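Local coordinates for protein TrwG component of type IV secretion system (Bartonella birtlesii, PDB 4JF8) that probably acts as a VirB8-type assembly component of a bacterial type IV secretion system, this chain being its soluble NTF2-like domain without the membrane helix, at residues Val44-Leu49 against Ile110-Arg115; Asn50-Asn55 against Asp69-Leu74; Leu74-Val79 against Gly163-Ser168; Ala141-Thr146 against Thr167-Asp172. All coordinates share one frame; numbering follows the deposited sequence.

Contact 1 (Val44-Leu49 against Ile110-Arg115). With EDO (1,2-ethanediol), chain D.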
loop_
_atom_site.group_PDB
_atom_site.type_symbol
_atom_site.label_atom_id
_atom_site.label_comp_id
_atom_site.label_asym_id
_atom_site.label_seq_id
_atom_site.Cartn_x
_atom_site.Cartn_y
_atom_site.Cartn_z
ATOM N N VAL A 44 2.685 9.495 -11.841
ATOM C CA VAL A 44 3.172 8.178 -11.457
ATOM C C VAL A 44 4.414 8.283 -10.575
ATOM O O VAL A 44 4.515 7.582 -9.561
ATOM C CB VAL A 44 3.381 7.262 -12.674
ATOM C CG1 VAL A 44 4.121 6.003 -12.275
ATOM C CG2 VAL A 44 2.018 6.951 -13.308
ATOM N N ASP A 45 5.344 9.173 -10.895
ATOM C CA ASP A 45 6.530 9.307 -10.067
ATOM C C ASP A 45 6.104 9.753 -8.655
ATOM O O ASP A 45 6.608 9.250 -7.649
ATOM C CB ASP A 45 7.515 10.324 -10.632
ATOM C CG ASP A 45 8.243 9.851 -11.876
ATOM O OD1 ASP A 45 7.992 8.763 -12.415
ATOM O OD2 ASP A 45 9.092 10.659 -12.372
ATOM N N ARG A 46 5.164 10.694 -8.560
ATOM C CA ARG A 46 4.688 11.149 -7.248
ATOM C C ARG A 46 4.058 10.006 -6.456
ATOM O O ARG A 46 4.254 9.917 -5.253
ATOM C CB ARG A 46 3.704 12.314 -7.369
ATOM C CG ARG A 46 4.371 13.645 -7.688
ATOM C CD ARG A 46 3.357 14.762 -7.746
ATOM N NE ARG A 46 4.030 16.054 -7.661
ATOM C CZ ARG A 46 3.549 17.210 -8.108
ATOM N NH1 ARG A 46 2.366 17.280 -8.712
ATOM N NH2 ARG A 46 4.281 18.302 -7.960
ATOM N N TYR A 47 3.315 9.124 -7.127
ATOM C CA TYR A 47 2.728 7.961 -6.451
ATOM C C TYR A 47 3.822 7.140 -5.773
ATOM O O TYR A 47 3.714 6.816 -4.573
ATOM C CB TYR A 47 1.953 7.099 -7.443
ATOM C CG TYR A 47 1.460 5.802 -6.852
ATOM C CD1 TYR A 47 0.308 5.767 -6.090
ATOM C CD2 TYR A 47 2.187 4.614 -6.992
ATOM C CE1 TYR A 47 -0.149 4.586 -5.523
ATOM C CE2 TYR A 47 1.745 3.426 -6.424
ATOM C CZ TYR A 47 0.583 3.429 -5.678
ATOM O OH TYR A 47 0.126 2.267 -5.090
ATOM N N TRP A 48 4.864 6.790 -6.515
ATOM C CA TRP A 48 5.938 5.958 -5.967
ATOM C C TRP A 48 6.774 6.666 -4.905
ATOM O O TRP A 48 7.113 6.072 -3.876
ATOM C CB TRP A 48 6.814 5.357 -7.077
ATOM C CG TRP A 48 6.039 4.325 -7.826
ATOM C CD1 TRP A 48 5.529 4.436 -9.090
ATOM C CD2 TRP A 48 5.615 3.053 -7.329
ATOM N NE1 TRP A 48 4.814 3.310 -9.402
ATOM C CE2 TRP A 48 4.839 2.446 -8.337
ATOM C CE3 TRP A 48 5.788 2.380 -6.113
ATOM C CZ2 TRP A 48 4.249 1.184 -8.155
ATOM C CZ3 TRP A 48 5.221 1.135 -5.961
ATOM C CH2 TRP A 48 4.464 0.556 -6.968
ATOM N N LEU A 49 7.076 7.941 -5.132
ATOM C CA LEU A 49 7.820 8.723 -4.154
ATOM C C LEU A 49 7.052 8.864 -2.854
ATOM O O LEU A 49 7.636 8.780 -1.773
ATOM C CB LEU A 49 8.152 10.100 -4.728
ATOM C CG LEU A 49 9.181 10.053 -5.876
ATOM C CD1 LEU A 49 9.115 11.332 -6.713
ATOM C CD2 LEU A 49 10.603 9.774 -5.392
ATOM N N ILE A 110 5.702 17.151 -3.155
ATOM C CA ILE A 110 6.650 16.273 -3.843
ATOM C C ILE A 110 7.004 16.950 -5.145
ATOM O O ILE A 110 6.107 17.230 -5.965
ATOM C CB ILE A 110 6.024 14.885 -4.161
ATOM C CG1 ILE A 110 5.571 14.205 -2.874
ATOM C CG2 ILE A 110 7.030 14.024 -4.918
ATOM C CD1 ILE A 110 4.819 12.906 -3.095
ATOM N N GLN A 111 8.286 17.236 -5.333
ATOM C CA GLN A 111 8.746 17.945 -6.531
ATOM C C GLN A 111 9.800 17.134 -7.286
ATOM O O GLN A 111 10.994 17.225 -6.988
ATOM C CB GLN A 111 9.306 19.323 -6.171
ATOM C CG GLN A 111 8.291 20.270 -5.542
ATOM C CD GLN A 111 7.005 20.430 -6.348
ATOM O OE1 GLN A 111 6.981 20.261 -7.573
ATOM N NE2 GLN A 111 5.917 20.765 -5.654
ATOM N N PRO A 112 9.370 16.339 -8.275
ATOM C CA PRO A 112 10.349 15.691 -9.128
ATOM C C PRO A 112 10.914 16.717 -10.095
ATOM O O PRO A 112 10.209 17.673 -10.470
ATOM C CB PRO A 112 9.529 14.645 -9.892
ATOM C CG PRO A 112 8.150 14.675 -9.323
ATOM C CD PRO A 112 7.990 15.997 -8.657
ATOM N N ASN A 113 12.176 16.547 -10.485
ATOM C CA ASN A 113 12.774 17.433 -11.488
ATOM C C ASN A 113 12.645 16.877 -12.902
ATOM O O ASN A 113 13.076 17.545 -13.862
ATOM C CB ASN A 113 14.209 17.797 -11.131
ATOM C CG ASN A 113 15.175 16.654 -11.263
ATOM O OD1 ASN A 113 14.811 15.515 -11.578
ATOM N ND2 ASN A 113 16.437 16.958 -11.040
ATOM N N GLY A 114 12.071 15.686 -13.052
ATOM C CA GLY A 114 11.896 15.030 -14.350
ATOM C C GLY A 114 13.143 14.312 -14.843
ATOM O O GLY A 114 13.136 13.705 -15.912
ATOM N N ARG A 115 14.217 14.355 -14.057
ATOM C CA ARG A 115 15.501 13.801 -14.446
ATOM C C ARG A 115 15.947 12.661 -13.551
ATOM O O ARG A 115 17.056 12.156 -13.721
ATOM C CB ARG A 115 16.542 14.918 -14.378
ATOM C CG ARG A 115 16.232 16.050 -15.352
ATOM C CD ARG A 115 16.849 17.372 -14.955
ATOM N NE ARG A 115 18.254 17.229 -14.652
ATOM C CZ ARG A 115 19.105 18.227 -14.441
ATOM N NH1 ARG A 115 18.735 19.508 -14.565
ATOM N NH2 ARG A 115 20.365 17.927 -14.132
HETATM C C1 EDO D . 1.172 1.461 -10.584
HETATM O O1 EDO D . 0.525 1.335 -11.857
HETATM C C2 EDO D . 1.554 2.917 -10.402
HETATM O O2 EDO D . 2.633 3.179 -11.309
#
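Arg46 and Ile110 run antiparallel alongside each other, pairing an apolar contact with a polar one. The methylene Arg46 CG rests 3.9 Å from Ile110 CG2, while the guanidinium goes beyond the side chain to the strand's own backbone. An extended chain takes it there, with CD anti to CA (chi2 -178°) and NE continuing outward. The grip is side-on and converges on one atom: Arg46 NE and Arg46 NH2 each lie 2.9 Å from Ile110 O. NH2 meets the carbonyl almost along the C=O axis, whereas NE comes in bent and tilted from the carbonyl plane. Sharing a single acceptor keeps both bonds from being straight, with N-H...O angles of 141° and 139°. Gln111 extends alongside the arginine in the same direction, its amide nearly perpendicular to the guanidinium; the 3.4 Å bond from Arg46 NH2 to Gln111 OE1 is weak, and this glutamine has two conformers. Arg46 NH2 also forms a salt bridge with Glu42.

One turn further on, Leu49 crosses Ile110 at a slant, bringing CD1 to 3.8 Å from Ile110 CG2 and 4.3 Å from Pro112 CG. Another face of the helix serves the dimer: Trp48 NE1 donates over 2.9 Å to O2 of an ethanediol that also bonds Trp48 of the second subunit. A long helix packed through apolar side chains on an antiparallel sheet is the arrangement of the NTF2-like fold of VirB8 domains; here Arg46 adds its bonds to the strand's backbone.

Contact 2 (Asn50-Asn55 against Asp69-Leu74). With EDO (1,2-ethanediol), chain C.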
loop_
_atom_site.group_PDB
_atom_site.type_symbol
_atom_site.label_atom_id
_atom_site.label_comp_id
_atom_site.label_asym_id
_atom_site.label_seq_id
_atom_site.Cartn_x
_atom_site.Cartn_y
_atom_site.Cartn_z
ATOM N N ASN A 50 5.759 9.122 -2.966
ATOM C CA ASN A 50 4.901 9.207 -1.794
ATOM C C ASN A 50 4.881 7.880 -1.032
ATOM O O ASN A 50 5.027 7.842 0.200
ATOM C CB ASN A 50 3.489 9.611 -2.236
ATOM C CG ASN A 50 2.553 9.845 -1.087
ATOM O OD1 ASN A 50 2.794 10.730 -0.261
ATOM N ND2 ASN A 50 1.444 9.102 -1.046
ATOM N N GLN A 51 4.677 6.786 -1.759
ATOM C CA GLN A 51 4.653 5.480 -1.116
ATOM C C GLN A 51 5.979 5.250 -0.400
ATOM O O GLN A 51 6.017 4.740 0.728
ATOM C CB GLN A 51 4.453 4.393 -2.162
ATOM C CG GLN A 51 4.368 3.010 -1.542
ATOM C CD GLN A 51 4.016 1.900 -2.522
ATOM O OE1 GLN A 51 4.761 0.936 -2.689
ATOM N NE2 GLN A 51 2.891 2.041 -3.180
ATOM N N TYR A 52 7.092 5.630 -1.027
ATOM C CA TYR A 52 8.389 5.415 -0.427
ATOM C C TYR A 52 8.570 6.185 0.877
ATOM O O TYR A 52 8.946 5.603 1.898
ATOM C CB TYR A 52 9.515 5.770 -1.413
ATOM C CG TYR A 52 10.863 5.269 -0.936
ATOM C CD1 TYR A 52 11.203 3.928 -1.112
ATOM C CD2 TYR A 52 11.760 6.091 -0.240
ATOM C CE1 TYR A 52 12.407 3.419 -0.655
ATOM C CE2 TYR A 52 12.964 5.589 0.216
ATOM C CZ TYR A 52 13.273 4.252 0.026
ATOM O OH TYR A 52 14.509 3.781 0.468
ATOM N N VAL A 53 8.297 7.481 0.850
ATOM C CA VAL A 53 8.499 8.296 2.030
ATOM C C VAL A 53 7.568 7.850 3.151
ATOM O O VAL A 53 7.981 7.743 4.309
ATOM C CB VAL A 53 8.373 9.803 1.716
ATOM C CG1 VAL A 53 8.389 10.614 3.006
ATOM C CG2 VAL A 53 9.519 10.255 0.813
ATOM N N LEU A 54 6.306 7.587 2.834
ATOM C CA LEU A 54 5.375 7.167 3.878
ATOM C C LEU A 54 5.827 5.849 4.487
ATOM O O LEU A 54 5.760 5.664 5.711
ATOM C CB LEU A 54 3.951 7.029 3.333
ATOM C CG LEU A 54 3.245 8.350 3.011
ATOM C CD1 LEU A 54 1.878 8.069 2.414
ATOM C CD2 LEU A 54 3.114 9.211 4.267
ATOM N N ASN A 55 6.244 4.897 3.671
ATOM C CA ASN A 55 6.598 3.583 4.217
ATOM C C ASN A 55 7.930 3.594 4.947
ATOM O O ASN A 55 8.094 2.846 5.909
ATOM C CB ASN A 55 6.547 2.502 3.143
ATOM C CG ASN A 55 5.145 2.046 2.875
ATOM O OD1 ASN A 55 4.636 1.157 3.561
ATOM N ND2 ASN A 55 4.506 2.615 1.881
ATOM N N ASP A 69 9.010 -3.917 4.683
ATOM C CA ASP A 69 9.156 -4.706 3.468
ATOM C C ASP A 69 8.978 -3.871 2.219
ATOM O O ASP A 69 9.655 -4.088 1.223
ATOM C CB ASP A 69 8.188 -5.891 3.471
ATOM C CG ASP A 69 8.557 -6.959 4.491
ATOM O OD1 ASP A 69 9.722 -7.027 4.929
ATOM O OD2 ASP A 69 7.677 -7.774 4.831
ATOM N N THR A 70 8.037 -2.931 2.242
ATOM C CA THR A 70 7.827 -2.064 1.085
ATOM C C THR A 70 9.066 -1.206 0.848
ATOM O O THR A 70 9.553 -1.076 -0.282
ATOM C CB THR A 70 6.593 -1.170 1.286
ATOM O OG1 THR A 70 5.416 -1.973 1.404
ATOM C CG2 THR A 70 6.418 -0.196 0.166
ATOM N N THR A 71 9.581 -0.612 1.924
ATOM C CA THR A 71 10.784 0.200 1.784
ATOM C C THR A 71 11.931 -0.619 1.176
ATOM O O THR A 71 12.608 -0.167 0.238
ATOM C CB THR A 71 11.220 0.793 3.123
ATOM O OG1 THR A 71 10.161 1.583 3.653
ATOM C CG2 THR A 71 12.426 1.678 2.949
ATOM N N ALA A 72 12.134 -1.827 1.674
ATOM C CA ALA A 72 13.205 -2.671 1.154
ATOM C C ALA A 72 13.010 -2.996 -0.322
ATOM O O ALA A 72 13.946 -2.938 -1.122
ATOM C CB ALA A 72 13.336 -3.944 1.968
ATOM N N LEU A 73 11.768 -3.330 -0.683
ATOM C CA LEU A 73 11.480 -3.698 -2.075
ATOM C C LEU A 73 11.797 -2.576 -3.043
ATOM O O LEU A 73 12.280 -2.799 -4.149
ATOM C CB LEU A 73 10.007 -4.094 -2.179
ATOM C CG LEU A 73 9.536 -4.574 -3.544
ATOM C CD1 LEU A 73 10.156 -5.913 -3.928
ATOM C CD2 LEU A 73 8.014 -4.602 -3.560
ATOM N N LEU A 74 11.521 -1.347 -2.624
ATOM C CA LEU A 74 11.639 -0.181 -3.484
ATOM C C LEU A 74 12.998 0.481 -3.444
ATOM O O LEU A 74 13.158 1.541 -4.052
ATOM C CB LEU A 74 10.531 0.825 -3.127
ATOM C CG LEU A 74 9.076 0.356 -3.243
ATOM C CD1 LEU A 74 8.178 1.535 -2.952
ATOM C CD2 LEU A 74 8.791 -0.226 -4.626
HETATM C C1 EDO C . 9.366 2.067 9.089
HETATM O O1 EDO C . 10.517 2.912 9.256
HETATM C C2 EDO C . 9.737 0.809 8.354
HETATM O O2 EDO C . 9.993 1.175 7.030
#
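Gln51, Tyr52, Asn55, Thr70 and Thr71 meet across two helices with Leu74 as the one apolar member, yet no hydrogen bond joins the segments directly. Most of the polar ends, those of Asn55, Thr70, Thr71 and Tyr52, are engaged elsewhere, and what touches is carbon against carbon or carbon against oxygen. Asn55 shows how. Its ND2 turns back along its own helix to Gln51 O, 2.9 Å away, in a bond that is fairly straight (166°) and lies in the amide plane. Gln51 O also accepts from Asn55 N, and the two donors come from opposite faces of the carbonyl plane. With OD1 taken by Asn67 ND2, the amide is fixed at both ends and offers Asn55 CG to Thr70 CG2 at 3.7 Å.

Thr70 and Thr71 share one rotamer: CG2 anti to the backbone N and the hydroxyl beside it. Their OG1 atoms accordingly bond back to Leu66 O and Asn67 O. Thr70 turns its methyl to the other helix, CG2 lying 3.5 Å from Gln51 OE1, whose chain crosses it at about a right angle; Leu74 CD1 is equally close to that oxygen. Thr71 brings OG1 to 3.3 Å from Asn55 C and CG2 to 3.9 Å from Tyr52 OH, which bonds to Ser75 OG and Arg56 NH1. Leu74 CB reaches the edge of the Tyr52 ring, 3.8 Å from CD1. An ethanediol donates through O2 to Asn55 O. The chemistry thus implies van der Waals packing between groups most of whose polar atoms already bond within their own helix or to nearby residues.

Contact 3 (Leu74-Val79 against Gly163-Ser168); sequences LSTAAV and GFQVTS
Val166 N donates to Leu74 O over 2.8 Å in a nearly linear bond (170°) lying in the carbonyl plane, and Thr76 N donates in turn to Val166 O at 3.1 Å, straighter still at 178°. Between them these bonds make a single bridge of Ser75 with Val166, tying an interhelical link to a strand. Val166 O receives a second, weak donor, Thr76 OG1 at 3.4 Å. That hydroxyl sits between the backbone N and the carbonyl carbon (chi1 62°), the crowded position, where it also accepts from Val79 N at 3.3 Å. Thr76 is therefore the N-cap of helix 77-85, and one oxygen serves both helix start and strand. A CA-H...O contact of 3.4 Å from Gln165 CA to Leu74 O adds to the backbone seam.

Outside this polar line the side chains close in. Thr76 CG2 meets Thr167 CG2 at 3.8 Å, and Val79 CG1 approaches Val166 CG1 at 4.2 Å. At the other end Leu74 crosses Phe164 at about a right angle, with Leu74 CB 4.1 Å from Phe164 CD2, at the edge of the ring. Tyr52 of helix 42-57 packs on both Val79 and Val166, and its OH bonds Ser75 OG. The short link between helices 64-73 and 77-85 thus runs beside strand 164-173, an outermost strand of the sheet within this chain, whose other neighbour is strand 137-147.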
loop_
_atom_site.group_PDB
_atom_site.type_symbol
_atom_site.label_atom_id
_atom_site.label_comp_id
_atom_site.label_asym_id
_atom_site.label_seq_id
_atom_site.Cartn_x
_atom_site.Cartn_y
_atom_site.Cartn_z
ATOM N N LEU A 74 11.521 -1.347 -2.624
ATOM C CA LEU A 74 11.639 -0.181 -3.484
ATOM C C LEU A 74 12.998 0.481 -3.444
ATOM O O LEU A 74 13.158 1.541 -4.052
ATOM C CB LEU A 74 10.531 0.825 -3.127
ATOM C CG LEU A 74 9.076 0.356 -3.243
ATOM C CD1 LEU A 74 8.178 1.535 -2.952
ATOM C CD2 LEU A 74 8.791 -0.226 -4.626
ATOM N N SER A 75 13.963 -0.148 -2.778
ATOM C CA SER A 75 15.318 0.399 -2.627
ATOM C C SER A 75 16.334 -0.458 -3.353
ATOM O O SER A 75 16.255 -1.679 -3.312
ATOM C CB SER A 75 15.702 0.409 -1.152
ATOM O OG SER A 75 14.818 1.213 -0.355
ATOM N N THR A 76 17.320 0.165 -3.983
ATOM C CA THR A 76 18.459 -0.596 -4.484
ATOM C C THR A 76 19.164 -1.272 -3.331
ATOM O O THR A 76 18.972 -0.909 -2.166
ATOM C CB THR A 76 19.500 0.294 -5.172
ATOM O OG1 THR A 76 20.012 1.215 -4.191
ATOM C CG2 THR A 76 18.934 1.019 -6.417
ATOM N N ALA A 77 20.016 -2.236 -3.645
ATOM C CA ALA A 77 20.768 -2.940 -2.615
ATOM C C ALA A 77 21.530 -1.990 -1.687
ATOM O O ALA A 77 21.519 -2.146 -0.471
ATOM C CB ALA A 77 21.713 -3.937 -3.277
ATOM N N ALA A 78 22.182 -0.988 -2.253
ATOM C CA ALA A 78 22.945 -0.050 -1.447
ATOM C C ALA A 78 22.050 0.773 -0.510
ATOM O O ALA A 78 22.388 1.026 0.644
ATOM C CB ALA A 78 23.792 0.874 -2.302
ATOM N N VAL A 79 20.872 1.160 -1.013
ATOM C CA VAL A 79 19.946 1.932 -0.184
ATOM C C VAL A 79 19.304 1.020 0.879
ATOM O O VAL A 79 19.080 1.430 2.016
ATOM C CB VAL A 79 18.927 2.674 -1.064
ATOM C CG1 VAL A 79 17.845 3.342 -0.240
ATOM C CG2 VAL A 79 19.634 3.731 -1.898
ATOM N N GLY A 163 9.434 -1.673 -11.558
ATOM C CA GLY A 163 10.797 -1.689 -11.051
ATOM C C GLY A 163 11.249 -0.344 -10.545
ATOM O O GLY A 163 12.403 0.038 -10.744
ATOM N N PHE A 164 10.356 0.390 -9.888
ATOM C CA PHE A 164 10.773 1.600 -9.197
ATOM C C PHE A 164 11.850 1.265 -8.178
ATOM O O PHE A 164 11.702 0.340 -7.401
ATOM C CB PHE A 164 9.566 2.224 -8.487
ATOM C CG PHE A 164 9.895 3.457 -7.670
ATOM C CD1 PHE A 164 10.064 4.694 -8.280
ATOM C CD2 PHE A 164 9.998 3.387 -6.296
ATOM C CE1 PHE A 164 10.341 5.834 -7.535
ATOM C CE2 PHE A 164 10.278 4.516 -5.567
ATOM C CZ PHE A 164 10.432 5.732 -6.186
ATOM N N GLN A 165 12.927 2.038 -8.192
ATOM C CA GLN A 165 14.053 1.853 -7.286
ATOM C C GLN A 165 14.579 3.196 -6.840
ATOM O O GLN A 165 14.939 4.046 -7.677
ATOM C CB GLN A 165 15.193 1.070 -7.936
ATOM C CG GLN A 165 14.870 -0.370 -8.259
ATOM C CD GLN A 165 14.821 -1.240 -7.027
ATOM O OE1 GLN A 165 13.796 -1.314 -6.303
ATOM N NE2 GLN A 165 15.911 -1.894 -6.763
ATOM N N VAL A 166 14.622 3.383 -5.525
ATOM C CA VAL A 166 15.300 4.532 -4.935
ATOM C C VAL A 166 16.786 4.208 -4.930
ATOM O O VAL A 166 17.220 3.201 -4.333
ATOM C CB VAL A 166 14.760 4.835 -3.545
ATOM C CG1 VAL A 166 15.644 5.842 -2.808
ATOM C CG2 VAL A 166 13.329 5.326 -3.637
ATOM N N THR A 167 17.565 5.078 -5.589
ATOM C CA THR A 167 19.008 4.885 -5.757
ATOM C C THR A 167 19.817 5.710 -4.770
ATOM O O THR A 167 20.994 5.428 -4.549
ATOM C CB THR A 167 19.441 5.261 -7.182
ATOM O OG1 THR A 167 19.091 6.636 -7.413
ATOM C CG2 THR A 167 18.761 4.346 -8.200
ATOM N N SER A 168 19.191 6.729 -4.187
ATOM C CA SER A 168 19.798 7.522 -3.112
ATOM C C SER A 168 18.692 8.144 -2.289
ATOM O O SER A 168 17.663 8.514 -2.823
ATOM C CB SER A 168 20.763 8.586 -3.661
ATOM O OG SER A 168 20.104 9.569 -4.396
#

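Contact 4 (Ala141-Thr146 against Thr167-Asp172)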
loop_
_atom_site.group_PDB
_atom_site.type_symbol
_atom_site.label_atom_id
_atom_site.label_comp_id
_atom_site.label_asym_id
_atom_site.label_seq_id
_atom_site.Cartn_x
_atom_site.Cartn_y
_atom_site.Cartn_z
ATOM N N ALA A 141 13.140 15.236 2.203
ATOM C CA ALA A 141 13.865 14.105 1.625
ATOM C C ALA A 141 14.369 14.490 0.251
ATOM O O ALA A 141 13.615 15.052 -0.549
ATOM C CB ALA A 141 12.992 12.873 1.500
ATOM N N THR A 142 15.631 14.185 -0.012
ATOM C CA THR A 142 16.222 14.383 -1.342
ATOM C C THR A 142 16.442 12.987 -1.874
ATOM O O THR A 142 17.144 12.180 -1.250
ATOM C CB THR A 142 17.542 15.185 -1.264
ATOM O OG1 THR A 142 17.278 16.460 -0.671
ATOM C CG2 THR A 142 18.136 15.361 -2.636
ATOM N N ILE A 143 15.798 12.685 -2.991
ATOM C CA ILE A 143 15.653 11.303 -3.451
ATOM C C ILE A 143 16.123 11.160 -4.887
ATOM O O ILE A 143 15.706 11.915 -5.770
ATOM C CB ILE A 143 14.186 10.858 -3.375
ATOM C CG1 ILE A 143 13.608 11.200 -1.998
ATOM C CG2 ILE A 143 14.071 9.363 -3.654
ATOM C CD1 ILE A 143 12.185 10.737 -1.781
ATOM N N GLY A 144 17.000 10.191 -5.125
ATOM C CA GLY A 144 17.324 9.778 -6.480
ATOM C C GLY A 144 16.571 8.495 -6.752
ATOM O O GLY A 144 16.456 7.631 -5.873
ATOM N N TYR A 145 16.047 8.359 -7.960
ATOM C CA TYR A 145 15.220 7.192 -8.302
ATOM C C TYR A 145 15.314 6.874 -9.772
ATOM O O TYR A 145 15.732 7.708 -10.578
ATOM C CB TYR A 145 13.765 7.385 -7.864
ATOM C CG TYR A 145 13.015 8.456 -8.617
ATOM C CD1 TYR A 145 12.226 8.156 -9.706
ATOM C CD2 TYR A 145 13.096 9.793 -8.222
ATOM C CE1 TYR A 145 11.521 9.141 -10.393
ATOM C CE2 TYR A 145 12.410 10.785 -8.898
ATOM C CZ TYR A 145 11.607 10.457 -9.974
ATOM O OH TYR A 145 10.900 11.441 -10.643
ATOM N N THR A 146 14.914 5.662 -10.118
ATOM C CA THR A 146 14.913 5.180 -11.486
ATOM C C THR A 146 13.875 4.067 -11.562
ATOM O O THR A 146 13.336 3.624 -10.547
ATOM C CB THR A 146 16.311 4.653 -11.888
ATOM O OG1 THR A 146 16.356 4.469 -13.307
ATOM C CG2 THR A 146 16.657 3.359 -11.163
ATOM N N THR A 167 17.565 5.078 -5.589
ATOM C CA THR A 167 19.008 4.885 -5.757
ATOM C C THR A 167 19.817 5.710 -4.770
ATOM O O THR A 167 20.994 5.428 -4.549
ATOM C CB THR A 167 19.441 5.261 -7.182
ATOM O OG1 THR A 167 19.091 6.636 -7.413
ATOM C CG2 THR A 167 18.761 4.346 -8.200
ATOM N N SER A 168 19.191 6.729 -4.187
ATOM C CA SER A 168 19.798 7.522 -3.112
ATOM C C SER A 168 18.692 8.144 -2.289
ATOM O O SER A 168 17.663 8.514 -2.823
ATOM C CB SER A 168 20.763 8.586 -3.661
ATOM O OG SER A 168 20.104 9.569 -4.396
ATOM N N TYR A 169 18.915 8.270 -0.991
ATOM C CA TYR A 169 17.904 8.830 -0.108
ATOM C C TYR A 169 18.571 9.444 1.102
ATOM O O TYR A 169 19.277 8.759 1.828
ATOM C CB TYR A 169 16.925 7.744 0.326
ATOM C CG TYR A 169 15.785 8.238 1.166
ATOM C CD1 TYR A 169 14.588 8.616 0.575
ATOM C CD2 TYR A 169 15.864 8.302 2.551
ATOM C CE1 TYR A 169 13.520 9.041 1.328
ATOM C CE2 TYR A 169 14.805 8.727 3.307
ATOM C CZ TYR A 169 13.625 9.096 2.692
ATOM O OH TYR A 169 12.529 9.520 3.413
ATOM N N ARG A 170 18.282 10.709 1.335
ATOM C CA ARG A 170 18.659 11.370 2.572
ATOM C C ARG A 170 17.530 12.259 3.026
ATOM O O ARG A 170 16.694 12.684 2.213
ATOM C CB ARG A 170 19.935 12.209 2.406
ATOM C CG ARG A 170 19.829 13.311 1.374
ATOM C CD ARG A 170 21.103 14.154 1.278
ATOM N NE ARG A 170 21.415 14.811 2.544
ATOM C CZ ARG A 170 22.535 14.680 3.259
ATOM N NH1 ARG A 170 23.576 13.966 2.839
ATOM N NH2 ARG A 170 22.613 15.327 4.410
ATOM N N THR A 171 17.501 12.548 4.330
ATOM C CA THR A 171 16.567 13.528 4.904
ATOM C C THR A 171 17.359 14.586 5.651
ATOM O O THR A 171 18.444 14.318 6.171
ATOM C CB THR A 171 15.540 12.874 5.842
ATOM O OG1 THR A 171 16.237 12.179 6.872
ATOM C CG2 THR A 171 14.668 11.914 5.092
ATOM N N ASP A 172 16.825 15.807 5.624
ATOM C CA ASP A 172 17.443 16.950 6.293
ATOM C C ASP A 172 16.340 17.852 6.831
ATOM O O ASP A 172 15.236 17.868 6.309
ATOM C CB ASP A 172 18.261 17.737 5.281
ATOM C CG ASP A 172 19.441 16.947 4.732
ATOM O OD1 ASP A 172 20.492 16.842 5.403
ATOM O OD2 ASP A 172 19.330 16.373 3.618
HETATM O O HOH W 1 17.202 16.477 2.045
HETATM O O HOH W 2 19.551 11.573 -2.520
HETATM O O HOH W 3 18.643 7.557 -9.945
#
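The Tyr169 ring runs alongside Ile143 in the same direction, meeting it and Ala141 obliquely: Tyr169 CD1 is 3.8 Å from Ile143 CG1, and Ala141 CB is 3.9 Å from Tyr169 CE1. From helix 42-57, Tyr52 makes an edge-to-face contact with this ring, and Glu57 bonds the phenol OH. The other flat group is the Arg170 guanidinium, directed to the opposite side of the sheet. At its edge and in its plane stands Asp172: Arg170 NE to Asp172 OD2 and Arg170 NH2 to Asp172 OD1 are both 2.8 Å. Each oxygen uses its syn lone pair, and with angles of 174° and 175° the bidentate salt bridge is almost ideally straight. A bend at chi3 (-60°) swings NE into line for it, while nearer the backbone Arg170 CG touches Thr142 CB.

These strands are antiparallel neighbours in the curved sheet of an NTF2-like fold. Thr142 and Arg170 form a hydrogen-bonded pair, Ile143 and Tyr169 a non-hydrogen-bonded one. The regular register is then interrupted by a classic beta bulge, in which Thr167 and Ser168 both face Gly144. Gly144 N still donates to Ser168 O, while Gly144 O accepts from Thr167 N at 2.8 Å and, weakly, from Ser168 N at 3.3 Å. With no side chain on Gly144, Ser168 OG comes to 3.5 Å from its CA. Next to the bulge Thr146 CG2 and Thr167 CG2 touch at 3.8 Å, their side chains crossing at about a right angle. Water links Thr142 OG1 to Asp172 OD2, and a second water joins Thr142 O to Ser168 OG.

Helix 42-57 supplies both contact 1 and contact 2, first against strand 101-112 and then against helix 64-73, and both reach the second subunit. Contact 2 lies nearest the chain centre and is nested along the chain inside the loop that contact 1 closes. Contacts 3 and 4 share Thr167 and Ser168, so strand 164-173 is bonded on one side to an interhelical link and on the other to strand 137-147. Chemistry follows place: backbone bonding dominates contacts 3 and 4, contact 2 relies on packing alone, and contact 1 sets a charged grip beside apolar contacts. Contact 4 is divided, with a largely buried helix-facing side and an exposed, water-bridged one.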